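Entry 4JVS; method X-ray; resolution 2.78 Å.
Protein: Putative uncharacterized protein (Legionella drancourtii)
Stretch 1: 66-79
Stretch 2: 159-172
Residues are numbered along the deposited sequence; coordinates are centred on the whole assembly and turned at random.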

ATOM      1  N   CYS A  66      -8.893  12.031 -10.397  1.00 38.46           N
ATOM      2  CA  CYS A  66     -10.026  12.716  -9.798  1.00 39.01           C
ATOM      3  C   CYS A  66     -10.028  12.575  -8.272  1.00 39.00           C
ATOM      4  O   CYS A  66     -10.234  13.549  -7.539  1.00 39.12           O
ATOM      5  CB  CYS A  66     -11.317  12.157 -10.400  1.00 38.52           C
ATOM      6  SG  CYS A  66     -12.833  13.003  -9.941  1.00 40.34           S
ATOM      7  N   PHE A  67      -9.792  11.361  -7.790  1.00 37.74           N
ATOM      8  CA  PHE A  67      -9.693  11.145  -6.354  1.00 37.66           C
ATOM      9  C   PHE A  67      -8.439  11.810  -5.777  1.00 38.37           C
ATOM     10  O   PHE A  67      -8.472  12.409  -4.696  1.00 36.21           O
ATOM     11  CB  PHE A  67      -9.692   9.654  -6.022  1.00 33.97           C
ATOM     12  CG  PHE A  67      -9.190   9.359  -4.650  1.00 34.08           C
ATOM     13  CD1 PHE A  67      -9.988   9.596  -3.549  1.00 33.82           C
ATOM     14  CD2 PHE A  67      -7.911   8.859  -4.456  1.00 33.30           C
ATOM     15  CE1 PHE A  67      -9.532   9.336  -2.287  1.00 34.34           C
ATOM     16  CE2 PHE A  67      -7.450   8.593  -3.202  1.00 33.18           C
ATOM     17  CZ  PHE A  67      -8.261   8.833  -2.109  1.00 34.99           C
ATOM     18  N   ASN A  68      -7.332  11.696  -6.504  1.00 37.74           N
ATOM     19  CA  ASN A  68      -6.081  12.291  -6.068  1.00 35.48           C
ATOM     20  C   ASN A  68      -6.169  13.808  -5.951  1.00 35.63           C
ATOM     21  O   ASN A  68      -5.595  14.387  -5.046  1.00 39.84           O
ATOM     22  CB  ASN A  68      -4.942  11.875  -6.996  1.00 36.39           C
ATOM     23  CG  ASN A  68      -4.642  10.390  -6.920  1.00 36.12           C
ATOM     24  OD1 ASN A  68      -4.817   9.759  -5.877  1.00 37.98           O
ATOM     25  ND2 ASN A  68      -4.187   9.823  -8.028  1.00 35.39           N
ATOM     26  N   ASP A  69      -6.889  14.452  -6.860  1.00 37.83           N
ATOM     27  CA  ASP A  69      -7.083  15.900  -6.774  1.00 39.10           C
ATOM     28  C   ASP A  69      -7.795  16.239  -5.472  1.00 37.78           C
ATOM     29  O   ASP A  69      -7.426  17.184  -4.774  1.00 36.66           O
ATOM     30  CB  ASP A  69      -7.926  16.425  -7.946  1.00 39.60           C
ATOM     31  CG  ASP A  69      -7.208  16.347  -9.270  1.00 46.53           C
ATOM     32  OD1 ASP A  69      -5.984  16.065  -9.271  1.00 47.20           O
ATOM     33  OD2 ASP A  69      -7.871  16.581 -10.311  1.00 52.94           O
ATOM     34  N   TYR A  70      -8.815  15.465  -5.139  1.00 37.36           N
ATOM     35  CA  TYR A  70      -9.596  15.685  -3.935  1.00 36.74           C
ATOM     36  C   TYR A  70      -8.784  15.480  -2.685  1.00 37.59           C
ATOM     37  O   TYR A  70      -8.827  16.281  -1.799  1.00 38.65           O
ATOM     38  CB  TYR A  70     -10.845  14.810  -3.907  1.00 34.80           C
ATOM     39  CG  TYR A  70     -11.641  14.917  -2.648  1.00 37.54           C
ATOM     40  CD1 TYR A  70     -12.222  16.075  -2.302  1.00 39.52           C
ATOM     41  CD2 TYR A  70     -11.810  13.851  -1.821  1.00 38.21           C
ATOM     42  CE1 TYR A  70     -12.918  16.182  -1.188  1.00 42.74           C
ATOM     43  CE2 TYR A  70     -12.508  13.960  -0.700  1.00 38.68           C
ATOM     44  CZ  TYR A  70     -13.055  15.128  -0.388  1.00 42.10           C
ATOM     45  OH  TYR A  70     -13.773  15.291   0.739  1.00 44.96           O
ATOM     46  N   LEU A  71      -8.052  14.382  -2.630  1.00 37.00           N
ATOM     47  CA  LEU A  71      -7.102  14.116  -1.562  1.00 34.00           C
ATOM     48  C   LEU A  71      -6.148  15.281  -1.392  1.00 36.53           C
ATOM     49  O   LEU A  71      -5.874  15.710  -0.273  1.00 39.06           O
ATOM     50  CB  LEU A  71      -6.284  12.871  -1.890  1.00 35.03           C
ATOM     51  CG  LEU A  71      -5.949  11.916  -0.742  1.00 35.95           C
ATOM     52  CD1 LEU A  71      -4.603  11.256  -0.989  1.00 35.27           C
ATOM     53  CD2 LEU A  71      -5.962  12.619   0.608  1.00 34.08           C
ATOM     54  N   ASN A  72      -5.630  15.779  -2.508  1.00 36.37           N
ATOM     55  CA  ASN A  72      -4.747  16.937  -2.490  1.00 39.37           C
ATOM     56  C   ASN A  72      -5.403  18.181  -1.864  1.00 39.08           C
ATOM     57  O   ASN A  72      -4.791  18.854  -1.024  1.00 40.89           O
ATOM     58  CB  ASN A  72      -4.189  17.203  -3.892  1.00 38.81           C
ATOM     59  CG  ASN A  72      -3.119  16.185  -4.297  1.00 43.36           C
ATOM     60  OD1 ASN A  72      -2.263  15.820  -3.488  1.00 46.66           O
ATOM     61  ND2 ASN A  72      -3.167  15.722  -5.544  1.00 42.39           N
ATOM     62  N   THR A  73      -6.645  18.460  -2.250  1.00 35.08           N
ATOM     63  CA  THR A  73      -7.427  19.542  -1.655  1.00 37.77           C
ATOM     64  C   THR A  73      -7.597  19.364  -0.141  1.00 40.22           C
ATOM     65  O   THR A  73      -7.474  20.319   0.631  1.00 38.81           O
ATOM     66  CB  THR A  73      -8.830  19.614  -2.280  1.00 36.64           C
ATOM     67  OG1 THR A  73      -8.712  19.772  -3.691  1.00 37.81           O
ATOM     68  CG2 THR A  73      -9.599  20.790  -1.727  1.00 43.64           C
ATOM     69  N   VAL A  74      -7.902  18.141   0.273  1.00 38.47           N
ATOM     70  CA  VAL A  74      -8.056  17.829   1.686  1.00 38.30           C
ATOM     71  C   VAL A  74      -6.720  17.965   2.426  1.00 42.30           C
ATOM     72  O   VAL A  74      -6.631  18.669   3.440  1.00 42.58           O
ATOM     73  CB  VAL A  74      -8.620  16.410   1.888  1.00 35.83           C
ATOM     74  CG1 VAL A  74      -8.788  16.115   3.367  1.00 37.64           C
ATOM     75  CG2 VAL A  74      -9.936  16.255   1.166  1.00 35.86           C
ATOM     76  N   ALA A  75      -5.685  17.297   1.921  1.00 39.12           N
ATOM     77  CA  ALA A  75      -4.359  17.379   2.524  1.00 36.47           C
ATOM     78  C   ALA A  75      -3.854  18.817   2.582  1.00 38.03           C
ATOM     79  O   ALA A  75      -3.209  19.204   3.552  1.00 38.49           O
ATOM     80  CB  ALA A  75      -3.368  16.498   1.758  1.00 37.16           C
ATOM     81  N   GLU A  76      -4.155  19.613   1.558  1.00 38.99           N
ATOM     82  CA  GLU A  76      -3.808  21.036   1.596  1.00 41.58           C
ATOM     83  C   GLU A  76      -4.590  21.784   2.678  1.00 42.71           C
ATOM     84  O   GLU A  76      -4.036  22.598   3.414  1.00 44.40           O
ATOM     85  CB  GLU A  76      -3.975  21.692   0.219  1.00 39.32           C
ATOM     86  CG  GLU A  76      -3.437  23.114   0.144  1.00 45.08           C
ATOM     87  CD  GLU A  76      -1.920  23.199   0.335  1.00 56.81           C
ATOM     88  OE1 GLU A  76      -1.235  22.149   0.307  1.00 55.60           O
ATOM     89  OE2 GLU A  76      -1.403  24.328   0.495  1.00 58.85           O
ATOM     90  N   HIS A  77      -5.869  21.464   2.804  1.00 41.11           N
ATOM     91  CA  HIS A  77      -6.716  22.117   3.794  1.00 41.87           C
ATOM     92  C   HIS A  77      -6.237  21.778   5.216  1.00 44.59           C
ATOM     93  O   HIS A  77      -6.197  22.646   6.084  1.00 47.69           O
ATOM     94  CB  HIS A  77      -8.177  21.714   3.577  1.00 45.36           C
ATOM     95  CG  HIS A  77      -9.168  22.649   4.193  1.00 50.88           C
ATOM     96  ND1 HIS A  77      -8.851  23.509   5.219  1.00 55.76           N
ATOM     97  CD2 HIS A  77     -10.483  22.840   3.920  1.00 53.16           C
ATOM     98  CE1 HIS A  77      -9.934  24.196   5.559  1.00 57.21           C
ATOM     99  NE2 HIS A  77     -10.931  23.809   4.786  1.00 59.05           N
ATOM    100  N   CYS A  78      -5.871  20.525   5.454  1.00 40.82           N
ATOM    101  CA  CYS A  78      -5.309  20.128   6.737  1.00 39.78           C
ATOM    102  C   CYS A  78      -4.061  20.928   7.097  1.00 40.61           C
ATOM    103  O   CYS A  78      -3.889  21.347   8.243  1.00 43.57           O
ATOM    104  CB  CYS A  78      -4.986  18.641   6.720  1.00 40.57           C
ATOM    105  SG  CYS A  78      -6.441  17.604   6.485  1.00 42.46           S
ATOM    106  N   GLU A  79      -3.172  21.116   6.157  1.00 39.77           N
ATOM    107  CA  GLU A  79      -1.988  21.897   6.399  1.00 41.69           C
ATOM    108  C   GLU A  79      -2.243  23.351   6.698  1.00 43.07           C
ATOM    109  O   GLU A  79      -1.638  23.920   7.557  1.00 40.74           O
ATOM    110  CB  GLU A  79      -1.062  21.802   5.207  1.00 39.77           C
ATOM    111  CG  GLU A  79       0.360  21.472   5.572  1.00 38.93           C
ATOM    112  CD  GLU A  79       1.308  21.672   4.452  1.00 43.75           C
ATOM    113  OE1 GLU A  79       1.702  20.686   3.858  1.00 46.44           O
ATOM    114  OE2 GLU A  79       1.657  22.808   4.162  1.00 44.50           O
ATOM    115  N   LYS A 159      -9.117  10.170  10.820  1.00 41.49           N
ATOM    116  CA  LYS A 159     -10.315  10.487  10.049  1.00 40.97           C
ATOM    117  C   LYS A 159     -10.002  10.742   8.578  1.00 40.91           C
ATOM    118  O   LYS A 159     -10.753  10.317   7.697  1.00 40.89           O
ATOM    119  CB  LYS A 159     -11.069  11.669  10.672  1.00 40.84           C
ATOM    120  CG  LYS A 159     -11.787  11.296  11.970  1.00 47.36           C
ATOM    121  CD  LYS A 159     -12.358  12.500  12.714  1.00 49.43           C
ATOM    122  CE  LYS A 159     -12.980  12.093  14.049  1.00 47.85           C
ATOM    123  NZ  LYS A 159     -13.572  13.261  14.761  1.00 51.76           N
ATOM    124  N   MET A 160      -8.888  11.429   8.326  1.00 40.90           N
ATOM    125  CA  MET A 160      -8.453  11.770   6.976  1.00 38.95           C
ATOM    126  C   MET A 160      -8.034  10.521   6.235  1.00 39.98           C
ATOM    127  O   MET A 160      -8.367  10.334   5.065  1.00 41.23           O
ATOM    128  CB  MET A 160      -7.260  12.713   7.034  1.00 39.54           C
ATOM    129  CG  MET A 160      -7.534  13.995   7.777  1.00 43.59           C
ATOM    130  SD  MET A 160      -8.739  15.026   6.934  1.00 43.39           S
ATOM    131  CE  MET A 160      -9.256  16.058   8.305  1.00 42.90           C
ATOM    132  N   GLN A 161      -7.284   9.673   6.924  1.00 38.75           N
ATOM    133  CA  GLN A 161      -6.797   8.433   6.345  1.00 38.71           C
ATOM    134  C   GLN A 161      -7.967   7.501   6.037  1.00 39.59           C
ATOM    135  O   GLN A 161      -7.920   6.688   5.113  1.00 40.87           O
ATOM    136  CB  GLN A 161      -5.807   7.787   7.312  1.00 38.57           C
ATOM    137  CG  GLN A 161      -5.254   6.465   6.878  1.00 38.75           C
ATOM    138  CD  GLN A 161      -3.750   6.443   6.913  1.00 42.36           C
ATOM    139  OE1 GLN A 161      -3.099   7.190   6.185  1.00 47.03           O
ATOM    140  NE2 GLN A 161      -3.179   5.588   7.764  1.00 42.86           N
ATOM    141  N   ARG A 162      -9.037   7.682   6.750  1.00 39.44           N
ATOM    142  CA  ARG A 162     -10.160   6.806   6.682  1.00 41.49           C
ATOM    143  C   ARG A 162     -11.015   7.197   5.529  1.00 40.00           C
ATOM    144  O   ARG A 162     -11.595   6.370   4.889  1.00 41.25           O
ATOM    145  CB  ARG A 162     -10.899   6.970   7.989  1.00 43.02           C
ATOM    146  CG  ARG A 162     -11.933   6.016   8.331  1.00 46.36           C
ATOM    147  CD  ARG A 162     -12.427   6.368   9.672  1.00 50.37           C
ATOM    148  NE  ARG A 162     -11.570   5.781  10.681  1.00 57.19           N
ATOM    149  CZ  ARG A 162     -11.448   6.220  11.919  1.00 54.38           C
ATOM    150  NH1 ARG A 162     -12.109   7.275  12.312  1.00 50.23           N
ATOM    151  NH2 ARG A 162     -10.640   5.602  12.748  1.00 52.90           N
ATOM    152  N   LEU A 163     -11.109   8.486   5.294  1.00 37.83           N
ATOM    153  CA  LEU A 163     -11.777   9.035   4.118  1.00 39.15           C
ATOM    154  C   LEU A 163     -10.981   8.677   2.870  1.00 36.40           C
ATOM    155  O   LEU A 163     -11.527   8.381   1.811  1.00 33.02           O
ATOM    156  CB  LEU A 163     -11.871  10.562   4.245  1.00 40.34           C
ATOM    157  CG  LEU A 163     -12.285  11.358   3.002  1.00 41.05           C
ATOM    158  CD1 LEU A 163     -13.772  11.210   2.722  1.00 37.98           C
ATOM    159  CD2 LEU A 163     -11.886  12.830   3.109  1.00 40.28           C
ATOM    160  N   ALA A 164      -9.668   8.719   3.026  1.00 38.16           N
ATOM    161  CA  ALA A 164      -8.736   8.389   1.965  1.00 36.74           C
ATOM    162  C   ALA A 164      -8.930   6.952   1.523  1.00 36.36           C
ATOM    163  O   ALA A 164      -9.116   6.678   0.336  1.00 35.42           O
ATOM    164  CB  ALA A 164      -7.320   8.598   2.455  1.00 33.24           C
ATOM    165  N   THR A 165      -8.883   6.047   2.497  1.00 37.78           N
ATOM    166  CA  THR A 165      -9.015   4.612   2.264  1.00 37.84           C
ATOM    167  C   THR A 165     -10.374   4.310   1.655  1.00 36.03           C
ATOM    168  O   THR A 165     -10.504   3.436   0.803  1.00 36.56           O
ATOM    169  CB  THR A 165      -8.879   3.807   3.588  1.00 36.72           C
ATOM    170  OG1 THR A 165      -7.695   4.210   4.294  1.00 33.31           O
ATOM    171  CG2 THR A 165      -8.844   2.297   3.319  1.00 32.40           C
ATOM    172  N   ALA A 166     -11.382   5.048   2.106  1.00 36.21           N
ATOM    173  CA  ALA A 166     -12.748   4.888   1.629  1.00 35.55           C
ATOM    174  C   ALA A 166     -12.840   5.170   0.137  1.00 35.10           C
ATOM    175  O   ALA A 166     -13.521   4.453  -0.601  1.00 34.70           O
ATOM    176  CB  ALA A 166     -13.693   5.808   2.414  1.00 35.58           C
ATOM    177  N   GLY A 167     -12.156   6.225  -0.297  1.00 35.97           N
ATOM    178  CA  GLY A 167     -12.148   6.621  -1.689  1.00 34.13           C
ATOM    179  C   GLY A 167     -11.429   5.588  -2.526  1.00 36.76           C
ATOM    180  O   GLY A 167     -11.848   5.296  -3.653  1.00 38.75           O
ATOM    181  N   GLN A 168     -10.348   5.038  -1.971  1.00 34.22           N
ATOM    182  CA  GLN A 168      -9.579   3.992  -2.631  1.00 33.36           C
ATOM    183  C   GLN A 168     -10.454   2.775  -2.887  1.00 34.46           C
ATOM    184  O   GLN A 168     -10.405   2.160  -3.951  1.00 34.86           O
ATOM    185  CB  GLN A 168      -8.390   3.588  -1.767  1.00 36.09           C
ATOM    186  CG  GLN A 168      -7.350   4.689  -1.581  1.00 37.35           C
ATOM    187  CD  GLN A 168      -6.070   4.187  -0.930  1.00 36.00           C
ATOM    188  OE1 GLN A 168      -6.088   3.620   0.170  1.00 36.89           O
ATOM    189  NE2 GLN A 168      -4.953   4.388  -1.611  1.00 33.70           N
ATOM    190  N   ASN A 169     -11.274   2.442  -1.905  1.00 33.93           N
ATOM    191  CA  ASN A 169     -12.098   1.256  -1.974  1.00 32.21           C
ATOM    192  C   ASN A 169     -13.182   1.370  -3.049  1.00 34.22           C
ATOM    193  O   ASN A 169     -13.548   0.370  -3.671  1.00 35.33           O
ATOM    194  CB  ASN A 169     -12.692   0.976  -0.596  1.00 31.96           C
ATOM    195  CG  ASN A 169     -13.287  -0.409  -0.479  1.00 35.24           C
ATOM    196  OD1 ASN A 169     -12.997  -1.299  -1.278  1.00 35.38           O
ATOM    197  ND2 ASN A 169     -14.130  -0.599   0.531  1.00 35.16           N
ATOM    198  N   ILE A 170     -13.693   2.581  -3.266  1.00 31.59           N
ATOM    199  CA  ILE A 170     -14.669   2.821  -4.323  1.00 33.11           C
ATOM    200  C   ILE A 170     -14.060   2.422  -5.670  1.00 35.89           C
ATOM    201  O   ILE A 170     -14.661   1.701  -6.464  1.00 36.50           O
ATOM    202  CB  ILE A 170     -15.088   4.306  -4.384  1.00 35.55           C
ATOM    203  CG1 ILE A 170     -15.802   4.726  -3.098  1.00 39.19           C
ATOM    204  CG2 ILE A 170     -15.966   4.576  -5.599  1.00 34.00           C
ATOM    205  CD1 ILE A 170     -16.204   6.190  -3.080  1.00 37.58           C
ATOM    206  N   ILE A 171     -12.844   2.891  -5.905  1.00 36.21           N
ATOM    207  CA  ILE A 171     -12.111   2.577  -7.116  1.00 34.64           C
ATOM    208  C   ILE A 171     -11.807   1.089  -7.188  1.00 35.23           C
ATOM    209  O   ILE A 171     -11.895   0.497  -8.256  1.00 37.14           O
ATOM    210  CB  ILE A 171     -10.801   3.388  -7.173  1.00 34.49           C
ATOM    211  CG1 ILE A 171     -11.130   4.889  -7.181  1.00 33.71           C
ATOM    212  CG2 ILE A 171      -9.961   2.958  -8.363  1.00 31.41           C
ATOM    213  CD1 ILE A 171      -9.963   5.797  -7.427  1.00 34.92           C
ATOM    214  N   LEU A 172     -11.477   0.491  -6.043  1.00 35.72           N
ATOM    215  CA  LEU A 172     -11.204  -0.945  -5.938  1.00 36.61           C
ATOM    216  C   LEU A 172     -12.415  -1.771  -6.358  1.00 41.23           C
ATOM    217  O   LEU A 172     -12.319  -2.658  -7.217  1.00 42.75           O
ATOM    218  CB  LEU A 172     -10.844  -1.311  -4.495  1.00 35.40           C
ATOM    219  CG  LEU A 172      -9.935  -2.510  -4.179  1.00 37.19           C
ATOM    220  CD1 LEU A 172     -10.138  -2.982  -2.754  1.00 35.03           C
ATOM    221  CD2 LEU A 172     -10.098  -3.670  -5.130  1.00 40.93           C
TER

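Residues 66-79 and 159-172 are each part of a longer helix, and the two run antiparallel, with 175° between their N-to-C directions and a closest axial approach of 10.8 Å. The spacing of the backbones is uneven: CA of Phe-67 lies 6.9 Å from CA of Gly-167, whereas CA of Val-74 lies 8.1 Å from CA of Met-160. No hydrogen bond crosses between the helices. Their backbone polar groups are largely engaged in i to i+4 bonds within each helix, and the contact, which buries 406 Å² in all, rests on apolar packing.

Phe-67 contributes the largest share, 99 Å². With chi1 at 163° (t), its side chain enters the opposing helix as a knob in a hole formed by Ala-164, Gly-167, Gln-168 and Ile-171. Gly-167 C lies over one face of the ring, and Gly-167 CA is 3.8 Å from Phe-67 CE1. With the ring in this position there is no room for a side chain at Gly-167: an ideally placed CB would lie 2.4 Å from Phe-67 CE1, a clash. The tip of the ring reaches the backbone of the other helix, where Phe-67 CZ lies 3.4 Å from Ala-164 O; that carbonyl also accepts the helical hydrogen bond from Gln-168 N. The aliphatic part of Gln-168 lines the hole as well, its CG 4.2 Å from Phe-67 CE2, while its NE2 is hydrogen-bonded elsewhere in the structure. Nearer the root of the knob, Phe-67 CB meets Ile-171 CD1 at 4.1 Å.

Toward the other end of the contact, Met-160, with 51 Å² covered, makes its closest contacts through its thioether sulfur. Its SD lies 3.7 Å from Val-74 CG1 and 3.5 Å from Cys-78 SG, so one polarizable sulfur serves two residues a helical turn apart. The spacing between the two sulfurs is far too long for a covalent bond and marks a van der Waals contact.

Leu-163, with 50 Å² covered, packs between these two centres along the helix but to one side. Its CD2 methyl packs 4.0 Å from Tyr-70 CE2 and, more loosely, 4.4 Å from Val-74 CG2. The same methyl is 3.9 Å from Tyr-70 OH, whose polar requirement is met by a hydrogen bond elsewhere in the structure. Phe-67, Tyr-70, Val-74 and Cys-78 thus form a stripe along the first helix, spaced by three or four residues, and all direct their CA-to-CB bonds toward the second.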